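CRISPR-associated protein, Cse1 family (Acidimicrobium ferrooxidans, PDB 4H3T) probably serves as the large Cse1 (CasA) subunit of a type I-E CRISPR Cascade complex, which recognises foreign DNA guided by crRNA. Local coordinates at residues 34-39 / 61-66; 38-43 / 83-88; 92-97 / 235-240; 67-72 / 229-234. The protein carries 1 engineered substitution. One frame throughout, in Å; residues are numbered along the deposited sequence.

Overall arrangement
The four contacts cluster in one region of the chain, around helices 32-37, 52-68 and 88-98. Contact 1 joins the first two of these helices. Contact 2 shares Leu38 and Ala39 with contact 1 and joins the turn before strand 42-45 to the loop before helix 88-98; the centres of the two are about 9 Å apart. Contact 4 continues from the C-terminal end of helix 52-68, with its centre about 13 Å from those of contacts 1 and 3. Contact 3 ties helix 88-98 to the loop 235-240. Contacts 3 and 4 alternate along the chain, and both bring back residues 229-240. Helices 52-68 and 88-98 are thus packed against a much later part of the chain.

Contact 1. Residues 34-39 / 61-66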
loop_
_atom_site.group_PDB
_atom_site.type_symbol
_atom_site.label_atom_id
_atom_site.label_comp_id
_atom_site.label_asym_id
_atom_site.label_seq_id
_atom_site.Cartn_x
_atom_site.Cartn_y
_atom_site.Cartn_z
ATOM N N ASP A 34 -2.428 -22.671 11.120
ATOM C CA ASP A 34 -1.330 -23.061 10.225
ATOM C C ASP A 34 -0.525 -21.887 9.691
ATOM O O ASP A 34 0.665 -22.026 9.501
ATOM C CB ASP A 34 -1.845 -23.917 9.046
ATOM C CG ASP A 34 -2.004 -25.371 9.459
ATOM O OD1 ASP A 34 -1.544 -25.723 10.571
ATOM O OD2 ASP A 34 -2.614 -26.150 8.687
ATOM N N ILE A 35 -1.112 -20.738 9.512
ATOM C CA ILE A 35 -0.313 -19.612 9.020
ATOM C C ILE A 35 0.798 -19.225 10.079
ATOM O O ILE A 35 1.887 -18.819 9.690
ATOM C CB ILE A 35 -1.203 -18.423 8.541
ATOM C CG1 ILE A 35 -0.529 -17.714 7.340
ATOM C CG2 ILE A 35 -1.548 -17.494 9.649
ATOM C CD1 ILE A 35 -1.198 -16.560 6.781
ATOM N N PHE A 36 0.564 -19.464 11.364
ATOM C CA PHE A 36 1.540 -19.212 12.414
ATOM C C PHE A 36 2.469 -20.402 12.568
ATOM O O PHE A 36 3.672 -20.240 12.556
ATOM C CB PHE A 36 0.808 -18.908 13.741
ATOM C CG PHE A 36 0.426 -17.459 13.754
ATOM C CD1 PHE A 36 1.369 -16.488 14.035
ATOM C CD2 PHE A 36 -0.873 -17.059 13.463
ATOM C CE1 PHE A 36 1.034 -15.163 14.018
ATOM C CE2 PHE A 36 -1.200 -15.713 13.393
ATOM C CZ PHE A 36 -0.248 -14.773 13.700
ATOM N N VAL A 37 1.913 -21.601 12.676
ATOM C CA VAL A 37 2.732 -22.815 12.892
ATOM C C VAL A 37 3.699 -23.008 11.715
ATOM O O VAL A 37 4.863 -23.317 11.944
ATOM C CB VAL A 37 1.835 -24.058 13.122
ATOM C CG1 VAL A 37 2.680 -25.356 13.202
ATOM C CG2 VAL A 37 1.030 -23.867 14.397
ATOM N N LEU A 38 3.242 -22.710 10.487
ATOM C CA LEU A 38 4.052 -22.931 9.280
ATOM C C LEU A 38 4.671 -21.659 8.692
ATOM O O LEU A 38 5.225 -21.715 7.588
ATOM C CB LEU A 38 3.169 -23.612 8.225
ATOM C CG LEU A 38 2.490 -24.928 8.622
ATOM C CD1 LEU A 38 1.637 -25.435 7.492
ATOM C CD2 LEU A 38 3.485 -25.969 9.002
ATOM N N ALA A 39 4.644 -20.523 9.424
ATOM C CA ALA A 39 5.141 -19.243 8.912
ATOM C C ALA A 39 6.589 -19.285 8.385
ATOM O O ALA A 39 6.879 -18.661 7.379
ATOM C CB ALA A 39 5.023 -18.177 9.986
ATOM N N LEU A 61 -0.933 -9.695 12.093
ATOM C CA LEU A 61 -0.034 -9.023 13.067
ATOM C C LEU A 61 -0.730 -8.775 14.414
ATOM O O LEU A 61 -0.113 -8.921 15.443
ATOM C CB LEU A 61 0.427 -7.698 12.502
ATOM C CG LEU A 61 1.481 -7.766 11.378
ATOM C CD1 LEU A 61 1.600 -6.394 10.665
ATOM C CD2 LEU A 61 2.841 -8.250 11.909
ATOM N N ALA A 62 -2.021 -8.353 14.404
ATOM C CA ALA A 62 -2.753 -8.190 15.650
ATOM C C ALA A 62 -2.783 -9.513 16.397
ATOM O O ALA A 62 -2.646 -9.551 17.623
ATOM C CB ALA A 62 -4.165 -7.709 15.371
ATOM N N LEU A 63 -3.010 -10.602 15.663
ATOM C CA LEU A 63 -3.038 -11.959 16.272
ATOM C C LEU A 63 -1.638 -12.338 16.840
ATOM O O LEU A 63 -1.547 -12.863 17.953
ATOM C CB LEU A 63 -3.422 -12.846 15.118
ATOM C CG LEU A 63 -4.118 -14.172 15.227
ATOM C CD1 LEU A 63 -4.876 -14.397 16.591
ATOM C CD2 LEU A 63 -5.047 -14.274 14.031
ATOM N N ALA A 64 -0.542 -11.986 16.112
ATOM C CA ALA A 64 0.828 -12.255 16.583
ATOM C C ALA A 64 1.123 -11.573 17.913
ATOM O O ALA A 64 1.614 -12.248 18.817
ATOM C CB ALA A 64 1.845 -11.835 15.550
ATOM N N TYR A 65 0.783 -10.262 18.066
ATOM C CA TYR A 65 1.019 -9.567 19.345
ATOM C C TYR A 65 0.303 -10.249 20.516
ATOM O O TYR A 65 0.829 -10.298 21.655
ATOM C CB TYR A 65 0.561 -8.104 19.255
ATOM C CG TYR A 65 1.526 -7.195 18.560
ATOM C CD1 TYR A 65 2.737 -6.840 19.159
ATOM C CD2 TYR A 65 1.157 -6.531 17.392
ATOM C CE1 TYR A 65 3.576 -5.881 18.587
ATOM C CE2 TYR A 65 1.969 -5.575 16.820
ATOM C CZ TYR A 65 3.189 -5.249 17.412
ATOM O OH TYR A 65 4.004 -4.327 16.770
ATOM N N ARG A 66 -0.897 -10.796 20.248
ATOM C CA ARG A 66 -1.691 -11.463 21.294
ATOM C C ARG A 66 -1.168 -12.853 21.568
ATOM O O ARG A 66 -1.138 -13.257 22.750
ATOM C CB ARG A 66 -3.192 -11.514 20.939
ATOM C CG ARG A 66 -3.892 -10.152 20.768
ATOM C CD ARG A 66 -3.751 -9.302 22.033
ATOM N NE ARG A 66 -4.507 -9.902 23.132
ATOM C CZ ARG A 66 -4.365 -9.619 24.425
ATOM N NH1 ARG A 66 -3.421 -8.770 24.832
ATOM N NH2 ARG A 66 -5.165 -10.174 25.318
#
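Phe36 of helix 32-37 reaches across to Leu63 and Ala64 of helix 52-68 in a buried helix-helix packing contact. All the close contacts between the segments run through this one aromatic side chain, and the nearest CA atoms, those of Phe36 and Ala64, are 8.1 Å apart. The contact is apolar. The far end of the Phe36 ring does the touching. Its CE2 atom lies 3.8 Å from Leu63 CG, and its CE1 atom lies 3.8 Å from Ala64 CB. The ring therefore rests against two successive residues of the second helix, meeting both at a slant. Phe36 CB points toward helix 52-68, and with CG anti to the carbonyl carbon (chi1 -83°) the ring continues to that helix. Ile91 of helix 88-98 also packs on Phe36, and Tyr94 of that helix packs on Leu63, making a three-helix cluster. The backbone bonds stay within each segment. Leu38 N donates to Asp34 O at 2.8 Å, just where Leu38 departs from helical geometry. In the other helix Tyr65 N bonds Leu61 O at 3.1 Å. Beside the Ala64 methyl the ring also reaches the main chain, with Phe36 CZ 3.7 Å from Ala64 N.

Contact 2. Residues 38-43 / 83-88; sequences LAHTIV and ADRFSE
The turn linking helix 32-37 to strand 42-45 meets the loop before helix 88-98 through His40 and Arg85. This is a loop-loop contact at the edge of the helical cluster, partly buried. The main feature is a CH-pi contact. Arg85 CB sits over one face of the His40 ring, 3.7 Å from its centroid and 14° off the ring normal. The opposite face of the imidazole carries Thr41 CG2, so the ring is sandwiched between two aliphatic groups. His40 CB also lies 3.2 Å from the carbonyl oxygen Asp84 O. The Arg85 chain bends at chi3. Its NE stays 3.7 Å from His40 NE2, with the guanidinium and ring planes 80° apart, while NH2 makes a salt bridge to Asp84 OD2 at 2.7 Å. Deeper in, Ala39 CB packs on Phe86 CE2 at 3.9 Å, and the Phe86 ring also has a cation-pi contact with Arg211. The turn is held by Leu38 O, which accepts from both Thr41 N and Thr41 OG1. A water bridges the two segments: it lies 3.0 Å from His40 ND1 and accepts from Phe86 N at 2.9 Å.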
loop_
_atom_site.group_PDB
_atom_site.type_symbol
_atom_site.label_atom_id
_atom_site.label_comp_id
_atom_site.label_asym_id
_atom_site.label_seq_id
_atom_site.Cartn_x
_atom_site.Cartn_y
_atom_site.Cartn_z
ATOM N N LEU A 38 3.242 -22.710 10.487
ATOM C CA LEU A 38 4.052 -22.931 9.280
ATOM C C LEU A 38 4.671 -21.659 8.692
ATOM O O LEU A 38 5.225 -21.715 7.588
ATOM C CB LEU A 38 3.169 -23.612 8.225
ATOM C CG LEU A 38 2.490 -24.928 8.622
ATOM C CD1 LEU A 38 1.637 -25.435 7.492
ATOM C CD2 LEU A 38 3.485 -25.969 9.002
ATOM N N ALA A 39 4.644 -20.523 9.424
ATOM C CA ALA A 39 5.141 -19.243 8.912
ATOM C C ALA A 39 6.589 -19.285 8.385
ATOM O O ALA A 39 6.879 -18.661 7.379
ATOM C CB ALA A 39 5.023 -18.177 9.986
ATOM N N HIS A 40 7.465 -20.103 8.984
ATOM C CA HIS A 40 8.860 -20.241 8.546
ATOM C C HIS A 40 9.005 -21.066 7.233
ATOM O O HIS A 40 10.096 -21.126 6.679
ATOM C CB HIS A 40 9.688 -20.879 9.658
ATOM C CG HIS A 40 9.218 -22.250 10.033
ATOM N ND1 HIS A 40 7.950 -22.463 10.554
ATOM C CD2 HIS A 40 9.834 -23.445 9.876
ATOM C CE1 HIS A 40 7.859 -23.778 10.738
ATOM N NE2 HIS A 40 8.975 -24.400 10.367
ATOM N N THR A 41 7.931 -21.729 6.771
ATOM C CA THR A 41 7.937 -22.570 5.544
ATOM C C THR A 41 7.216 -21.839 4.394
ATOM O O THR A 41 7.162 -22.337 3.270
ATOM C CB THR A 41 7.249 -23.944 5.800
ATOM O OG1 THR A 41 5.829 -23.782 5.843
ATOM C CG2 THR A 41 7.739 -24.645 7.046
ATOM N N ILE A 42 6.632 -20.673 4.695
ATOM C CA ILE A 42 5.844 -19.875 3.739
ATOM C C ILE A 42 6.634 -18.717 3.252
ATOM O O ILE A 42 7.293 -18.054 4.048
ATOM C CB ILE A 42 4.528 -19.428 4.462
ATOM C CG1 ILE A 42 3.671 -20.693 4.802
ATOM C CG2 ILE A 42 3.751 -18.417 3.667
ATOM C CD1 ILE A 42 2.473 -20.425 5.781
ATOM N N VAL A 43 6.581 -18.464 1.940
ATOM C CA VAL A 43 7.201 -17.297 1.301
ATOM C C VAL A 43 6.426 -16.060 1.709
ATOM O O VAL A 43 6.985 -15.072 2.200
ATOM C CB VAL A 43 7.272 -17.430 -0.256
ATOM C CG1 VAL A 43 7.796 -16.135 -0.935
ATOM C CG2 VAL A 43 8.171 -18.593 -0.640
ATOM N N ALA A 83 15.134 -17.368 16.938
ATOM C CA ALA A 83 14.455 -18.674 16.909
ATOM C C ALA A 83 14.070 -18.980 15.463
ATOM O O ALA A 83 14.066 -18.053 14.655
ATOM C CB ALA A 83 13.220 -18.661 17.815
ATOM N N ASP A 84 13.736 -20.234 15.110
ATOM C CA ASP A 84 13.457 -20.557 13.706
ATOM C C ASP A 84 11.972 -20.755 13.383
ATOM O O ASP A 84 11.631 -20.904 12.211
ATOM C CB ASP A 84 14.232 -21.792 13.262
ATOM C CG ASP A 84 13.688 -23.086 13.778
ATOM O OD1 ASP A 84 13.220 -23.108 14.939
ATOM O OD2 ASP A 84 13.713 -24.081 13.017
ATOM N N ARG A 85 11.116 -20.808 14.402
ATOM C CA ARG A 85 9.689 -20.990 14.193
ATOM C C ARG A 85 8.935 -20.459 15.415
ATOM O O ARG A 85 9.528 -20.222 16.485
ATOM C CB ARG A 85 9.381 -22.477 13.920
ATOM C CG ARG A 85 9.678 -23.370 15.100
ATOM C CD ARG A 85 9.378 -24.865 14.917
ATOM N NE ARG A 85 9.946 -25.488 13.720
ATOM C CZ ARG A 85 11.212 -25.877 13.567
ATOM N NH1 ARG A 85 11.604 -26.449 12.434
ATOM N NH2 ARG A 85 12.102 -25.684 14.539
ATOM N N PHE A 86 7.644 -20.279 15.247
ATOM C CA PHE A 86 6.770 -19.858 16.336
ATOM C C PHE A 86 6.362 -21.096 17.142
ATOM O O PHE A 86 6.298 -22.205 16.623
ATOM C CB PHE A 86 5.523 -19.102 15.819
ATOM C CG PHE A 86 5.784 -17.757 15.177
ATOM C CD1 PHE A 86 6.481 -16.763 15.855
ATOM C CD2 PHE A 86 5.319 -17.479 13.908
ATOM C CE1 PHE A 86 6.643 -15.487 15.280
ATOM C CE2 PHE A 86 5.449 -16.204 13.355
ATOM C CZ PHE A 86 6.124 -15.223 14.046
ATOM N N SER A 87 6.120 -20.886 18.422
ATOM C CA SER A 87 5.728 -21.930 19.352
ATOM C C SER A 87 4.324 -22.435 19.069
ATOM O O SER A 87 3.355 -21.670 19.235
ATOM C CB SER A 87 5.782 -21.382 20.776
ATOM O OG SER A 87 5.229 -22.282 21.713
ATOM N N GLU A 88 4.194 -23.750 18.713
ATOM C CA GLU A 88 2.881 -24.378 18.544
ATOM C C GLU A 88 2.032 -24.310 19.808
ATOM O O GLU A 88 0.802 -24.201 19.714
ATOM C CB GLU A 88 2.986 -25.851 18.153
ATOM C CG GLU A 88 3.384 -26.079 16.719
ATOM C CD GLU A 88 3.233 -27.518 16.279
ATOM O OE1 GLU A 88 4.157 -28.023 15.608
ATOM O OE2 GLU A 88 2.179 -28.129 16.563
HETATM O O HOH W 1 6.713 -20.534 12.556
#

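Contact 3. Residues 92-97 / 235-240; sequences DDYFAR and PAWERD
Tyr94 of helix 88-98 places its hydroxyl between Trp237 and Glu238 of the loop 235-240. This buried OH uses both of its roles. It accepts from Trp237 NE1 at 2.8 Å, with a nearly straight N-H...O angle of 164°. It donates to Glu238 OE2 at 2.7 Å. Both partners lie at the edge of the phenol ring, close to its plane. The tyrosine oxygen in turn lies near the indole plane, so the N-H of Trp237 points directly at it. Glu238 OE2 receives the hydroxyl on its anti side, 20° out of the carboxylate plane. The same oxygen also forms a salt bridge with Arg66 NE, so it is shared by a neutral donor and a charged one. That pairing would be expected to favour the carboxylate form of Glu238. Glu238 OE1 also has a hydrogen-bond partner outside the two segments. Tyr94 CG is anti to the backbone N (chi1 -174°), which carries the ring out toward the loop. The loop is itself folded tightly: Glu238 N bonds Pro235 O at 3.0 Å, and Pro235 CG lies over a face of the Trp237 indole. Leu63 and Arg66 of helix 52-68 pack on Tyr94, while Leu59 of that helix touches Trp237. Helix 52-68 thus flanks this junction between helix 88-98 and the loop that leads toward strand 248-249.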
loop_
_atom_site.group_PDB
_atom_site.type_symbol
_atom_site.label_atom_id
_atom_site.label_comp_id
_atom_site.label_asym_id
_atom_site.label_seq_id
_atom_site.Cartn_x
_atom_site.Cartn_y
_atom_site.Cartn_z
ATOM N N ASP A 92 -1.597 -22.710 19.984
ATOM C CA ASP A 92 -2.740 -23.551 20.366
ATOM C C ASP A 92 -3.381 -23.107 21.694
ATOM O O ASP A 92 -4.600 -23.133 21.775
ATOM C CB ASP A 92 -2.359 -25.045 20.384
ATOM C CG ASP A 92 -2.170 -25.602 18.970
ATOM O OD1 ASP A 92 -2.804 -25.066 18.010
ATOM O OD2 ASP A 92 -1.360 -26.533 18.802
ATOM N N ASP A 93 -2.624 -22.596 22.664
ATOM C CA ASP A 93 -3.247 -22.045 23.877
ATOM C C ASP A 93 -4.127 -20.824 23.525
ATOM O O ASP A 93 -5.234 -20.697 24.033
ATOM C CB ASP A 93 -2.185 -21.611 24.921
ATOM C CG ASP A 93 -1.431 -22.730 25.594
ATOM O OD1 ASP A 93 -1.875 -23.914 25.476
ATOM O OD2 ASP A 93 -0.375 -22.437 26.219
ATOM N N TYR A 94 -3.652 -19.957 22.632
ATOM C CA TYR A 94 -4.444 -18.777 22.249
ATOM C C TYR A 94 -5.735 -19.205 21.541
ATOM O O TYR A 94 -6.810 -18.768 21.945
ATOM C CB TYR A 94 -3.625 -17.802 21.392
ATOM C CG TYR A 94 -4.366 -16.516 21.103
ATOM C CD1 TYR A 94 -4.371 -15.470 22.020
ATOM C CD2 TYR A 94 -5.127 -16.379 19.957
ATOM C CE1 TYR A 94 -5.090 -14.313 21.777
ATOM C CE2 TYR A 94 -5.923 -15.271 19.747
ATOM C CZ TYR A 94 -5.868 -14.216 20.628
ATOM O OH TYR A 94 -6.618 -13.106 20.345
ATOM N N PHE A 95 -5.642 -20.055 20.506
ATOM C CA PHE A 95 -6.850 -20.464 19.759
ATOM C C PHE A 95 -7.764 -21.356 20.583
ATOM O O PHE A 95 -8.974 -21.271 20.375
ATOM C CB PHE A 95 -6.506 -21.115 18.409
ATOM C CG PHE A 95 -6.056 -20.108 17.392
ATOM C CD1 PHE A 95 -6.873 -19.038 17.040
ATOM C CD2 PHE A 95 -4.784 -20.179 16.829
ATOM C CE1 PHE A 95 -6.462 -18.114 16.097
ATOM C CE2 PHE A 95 -4.351 -19.201 15.921
ATOM C CZ PHE A 95 -5.170 -18.146 15.618
ATOM N N ALA A 96 -7.270 -22.088 21.597
ATOM C CA ALA A 96 -8.185 -22.831 22.491
ATOM C C ALA A 96 -9.013 -21.802 23.275
ATOM O O ALA A 96 -10.218 -21.950 23.366
ATOM C CB ALA A 96 -7.413 -23.756 23.446
ATOM N N ARG A 97 -8.386 -20.708 23.759
ATOM C CA ARG A 97 -9.119 -19.663 24.498
ATOM C C ARG A 97 -10.116 -18.877 23.628
ATOM O O ARG A 97 -11.176 -18.537 24.114
ATOM C CB ARG A 97 -8.130 -18.663 25.151
ATOM C CG ARG A 97 -8.698 -17.388 25.808
ATOM C CD ARG A 97 -9.304 -17.604 27.181
ATOM N NE ARG A 97 -9.796 -16.366 27.808
ATOM C CZ ARG A 97 -10.971 -15.772 27.565
ATOM N NH1 ARG A 97 -11.809 -16.271 26.659
ATOM N NH2 ARG A 97 -11.307 -14.664 28.212
ATOM N N PRO A 235 -7.596 -6.999 20.247
ATOM C CA PRO A 235 -8.283 -6.937 18.953
ATOM C C PRO A 235 -9.802 -7.078 19.096
ATOM O O PRO A 235 -10.303 -7.448 20.156
ATOM C CB PRO A 235 -7.671 -8.113 18.197
ATOM C CG PRO A 235 -7.337 -9.077 19.246
ATOM C CD PRO A 235 -6.904 -8.299 20.409
ATOM N N ALA A 236 -10.500 -6.844 17.999
ATOM C CA ALA A 236 -11.951 -6.810 17.944
ATOM C C ALA A 236 -12.624 -8.089 18.486
ATOM O O ALA A 236 -13.650 -7.974 19.167
ATOM C CB ALA A 236 -12.425 -6.523 16.532
ATOM N N TRP A 237 -12.061 -9.254 18.191
ATOM C CA TRP A 237 -12.622 -10.550 18.621
ATOM C C TRP A 237 -12.397 -10.823 20.101
ATOM O O TRP A 237 -13.009 -11.745 20.584
ATOM C CB TRP A 237 -12.101 -11.742 17.790
ATOM C CG TRP A 237 -10.635 -11.906 17.841
ATOM C CD1 TRP A 237 -9.884 -12.410 18.872
ATOM C CD2 TRP A 237 -9.716 -11.397 16.878
ATOM N NE1 TRP A 237 -8.569 -12.372 18.539
ATOM C CE2 TRP A 237 -8.425 -11.694 17.343
ATOM C CE3 TRP A 237 -9.862 -10.771 15.636
ATOM C CZ2 TRP A 237 -7.288 -11.343 16.630
ATOM C CZ3 TRP A 237 -8.727 -10.420 14.938
ATOM C CH2 TRP A 237 -7.457 -10.771 15.413
ATOM N N GLU A 238 -11.594 -10.026 20.834
ATOM C CA GLU A 238 -11.479 -10.135 22.285
ATOM C C GLU A 238 -12.385 -9.141 22.918
ATOM O O GLU A 238 -12.599 -9.209 24.092
ATOM C CB GLU A 238 -10.034 -9.913 22.782
ATOM C CG GLU A 238 -9.105 -11.024 22.330
ATOM C CD GLU A 238 -7.765 -10.975 23.011
ATOM O OE1 GLU A 238 -7.698 -10.548 24.180
ATOM O OE2 GLU A 238 -6.767 -11.355 22.366
ATOM N N ARG A 239 -12.900 -8.176 22.168
ATOM C CA ARG A 239 -13.801 -7.171 22.746
ATOM C C ARG A 239 -15.251 -7.685 22.680
ATOM O O ARG A 239 -15.560 -8.673 22.010
ATOM C CB ARG A 239 -13.603 -5.841 21.972
ATOM C CG ARG A 239 -12.166 -5.335 22.086
ATOM C CD ARG A 239 -11.750 -4.357 20.948
ATOM N NE ARG A 239 -11.847 -2.995 21.442
ATOM C CZ ARG A 239 -10.873 -2.299 22.013
ATOM N NH1 ARG A 239 -11.105 -1.080 22.469
ATOM N NH2 ARG A 239 -9.648 -2.797 22.094
ATOM N N ASP A 240 -16.118 -7.043 23.405
ATOM C CA ASP A 240 -17.535 -7.345 23.305
ATOM C C ASP A 240 -18.002 -7.169 21.849
ATOM O O ASP A 240 -17.570 -6.206 21.185
ATOM C CB ASP A 240 -18.364 -6.401 24.159
ATOM C CG ASP A 240 -18.197 -6.564 25.650
ATOM O OD1 ASP A 240 -17.744 -7.648 26.082
ATOM O OD2 ASP A 240 -18.480 -5.599 26.375
#

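Contact 4. Residues 67-72 / 229-234; sequences ILRGPK and GGEDDV
Glu231 and Arg69 meet through their side-chain ends at the protein surface, where the loop 229-234 passes the C-terminal end of helix 52-68. Their CA atoms are 7.0 Å apart. The loop segment begins with Gly229 and Gly230, both with extended backbones. Gly230 opens a type I beta turn that ends at Asp233, and its carbonyl oxygen accepts from Asp233 N at 3.1 Å. Glu231 is the second residue of that turn. Its side chain runs out straight past CG, bringing the carboxylate to Arg69, with Glu231 OE2 3.7 Å from Arg69 NH1. This is a long salt bridge. The guanidinium and carboxylate planes are 49° apart, so the two groups do not pair flat against each other. Arg69 is the first residue to leave the helix, with a positive phi of 54°, and its chain bends at chi3 (56°) before presenting NH1. Glu231 also offers its carbonyl oxygen to Arg66 NH1 in a weak hydrogen bond. After Asp232, the carboxylate of Asp233 bonds the backbone N atoms of Cys255 and Asp256, which fixes this end of the turn to helix 254-257. Val234 O then accepts from Arg239 NH2. Both Arg69 and Glu231 are exposed to solvent. Their long, tilted pairing therefore implies a modest electrostatic attraction, one that water and dissolved salt would be expected to weaken.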
loop_
_atom_site.group_PDB
_atom_site.type_symbol
_atom_site.label_atom_id
_atom_site.label_comp_id
_atom_site.label_asym_id
_atom_site.label_seq_id
_atom_site.Cartn_x
_atom_site.Cartn_y
_atom_site.Cartn_z
ATOM N N ILE A 67 -0.788 -13.615 20.516
ATOM C CA ILE A 67 -0.251 -14.970 20.750
ATOM C C ILE A 67 1.101 -14.858 21.468
ATOM O O ILE A 67 1.377 -15.611 22.380
ATOM C CB ILE A 67 -0.103 -15.757 19.417
ATOM C CG1 ILE A 67 -1.465 -16.183 18.837
ATOM C CG2 ILE A 67 0.799 -16.972 19.610
ATOM C CD1 ILE A 67 -1.432 -16.521 17.338
ATOM N N LEU A 68 1.984 -13.978 20.992
ATOM C CA LEU A 68 3.321 -13.884 21.572
ATOM C C LEU A 68 3.353 -13.064 22.882
ATOM O O LEU A 68 4.386 -13.056 23.578
ATOM C CB LEU A 68 4.232 -13.234 20.495
ATOM C CG LEU A 68 4.331 -14.049 19.168
ATOM C CD1 LEU A 68 5.060 -13.244 18.101
ATOM C CD2 LEU A 68 5.048 -15.367 19.352
ATOM N N ARG A 69 2.263 -12.317 23.204
ATOM C CA ARG A 69 2.198 -11.448 24.382
ATOM C C ARG A 69 3.397 -10.522 24.306
ATOM O O ARG A 69 4.059 -10.239 25.267
ATOM C CB ARG A 69 2.144 -12.273 25.680
ATOM C CG ARG A 69 0.905 -13.170 25.637
ATOM C CD ARG A 69 0.577 -13.906 26.919
ATOM N NE ARG A 69 0.409 -13.000 28.060
ATOM C CZ ARG A 69 -0.654 -12.227 28.307
ATOM N NH1 ARG A 69 -0.680 -11.451 29.388
ATOM N NH2 ARG A 69 -1.692 -12.209 27.466
ATOM N N GLY A 70 3.608 -9.979 23.141
ATOM C CA GLY A 70 4.770 -9.154 22.905
ATOM C C GLY A 70 5.049 -9.171 21.425
ATOM O O GLY A 70 4.173 -9.544 20.652
ATOM N N PRO A 71 6.220 -8.675 20.994
ATOM C CA PRO A 71 7.402 -8.300 21.820
ATOM C C PRO A 71 7.256 -6.943 22.505
ATOM O O PRO A 71 6.849 -5.952 21.906
ATOM C CB PRO A 71 8.534 -8.295 20.792
ATOM C CG PRO A 71 7.863 -7.897 19.497
ATOM C CD PRO A 71 6.541 -8.642 19.550
ATOM N N LYS A 72 7.590 -6.891 23.770
ATOM C CA LYS A 72 7.514 -5.635 24.511
ATOM C C LYS A 72 8.732 -4.784 24.248
ATOM O O LYS A 72 8.663 -3.566 24.419
ATOM C CB LYS A 72 7.391 -5.897 26.044
ATOM C CG LYS A 72 8.652 -6.138 26.776
ATOM C CD LYS A 72 8.326 -6.444 28.228
ATOM C CE LYS A 72 9.559 -6.598 29.074
ATOM N NZ LYS A 72 9.188 -6.726 30.509
ATOM N N GLY A 229 1.187 0.164 21.632
ATOM C CA GLY A 229 0.832 -1.232 21.890
ATOM C C GLY A 229 1.110 -1.574 23.321
ATOM O O GLY A 229 1.811 -0.822 23.981
ATOM N N GLY A 230 0.550 -2.669 23.802
ATOM C CA GLY A 230 0.740 -3.088 25.193
ATOM C C GLY A 230 -0.179 -4.217 25.561
ATOM O O GLY A 230 -1.044 -4.602 24.788
ATOM N N GLU A 231 -0.055 -4.716 26.762
ATOM C CA GLU A 231 -0.887 -5.815 27.287
ATOM C C GLU A 231 -2.374 -5.564 27.235
ATOM O O GLU A 231 -3.115 -6.513 26.982
ATOM C CB GLU A 231 -0.488 -6.116 28.768
ATOM C CG GLU A 231 0.815 -6.878 28.853
ATOM C CD GLU A 231 1.054 -7.445 30.240
ATOM O OE1 GLU A 231 0.771 -6.723 31.224
ATOM O OE2 GLU A 231 1.446 -8.630 30.348
ATOM N N ASP A 232 -2.833 -4.310 27.427
ATOM C CA ASP A 232 -4.263 -3.997 27.394
ATOM C C ASP A 232 -4.798 -3.683 26.004
ATOM O O ASP A 232 -5.973 -3.368 25.889
ATOM C CB ASP A 232 -4.561 -2.771 28.281
ATOM C CG ASP A 232 -4.171 -2.958 29.732
ATOM O OD1 ASP A 232 -4.485 -4.036 30.297
ATOM O OD2 ASP A 232 -3.556 -2.026 30.301
ATOM N N ASP A 233 -3.982 -3.744 24.968
ATOM C CA ASP A 233 -4.429 -3.416 23.592
ATOM C C ASP A 233 -4.948 -4.691 22.933
ATOM O O ASP A 233 -4.166 -5.533 22.548
ATOM C CB ASP A 233 -3.269 -2.786 22.813
ATOM C CG ASP A 233 -3.478 -2.734 21.315
ATOM O OD1 ASP A 233 -4.629 -2.464 20.875
ATOM O OD2 ASP A 233 -2.499 -2.963 20.581
ATOM N N VAL A 234 -6.271 -4.861 22.866
ATOM C CA VAL A 234 -6.826 -6.115 22.393
ATOM C C VAL A 234 -7.588 -5.945 21.044
ATOM O O VAL A 234 -8.188 -4.926 20.756
ATOM C CB VAL A 234 -7.690 -6.829 23.490
ATOM C CG1 VAL A 234 -6.886 -7.013 24.781
ATOM C CG2 VAL A 234 -8.996 -6.109 23.780
#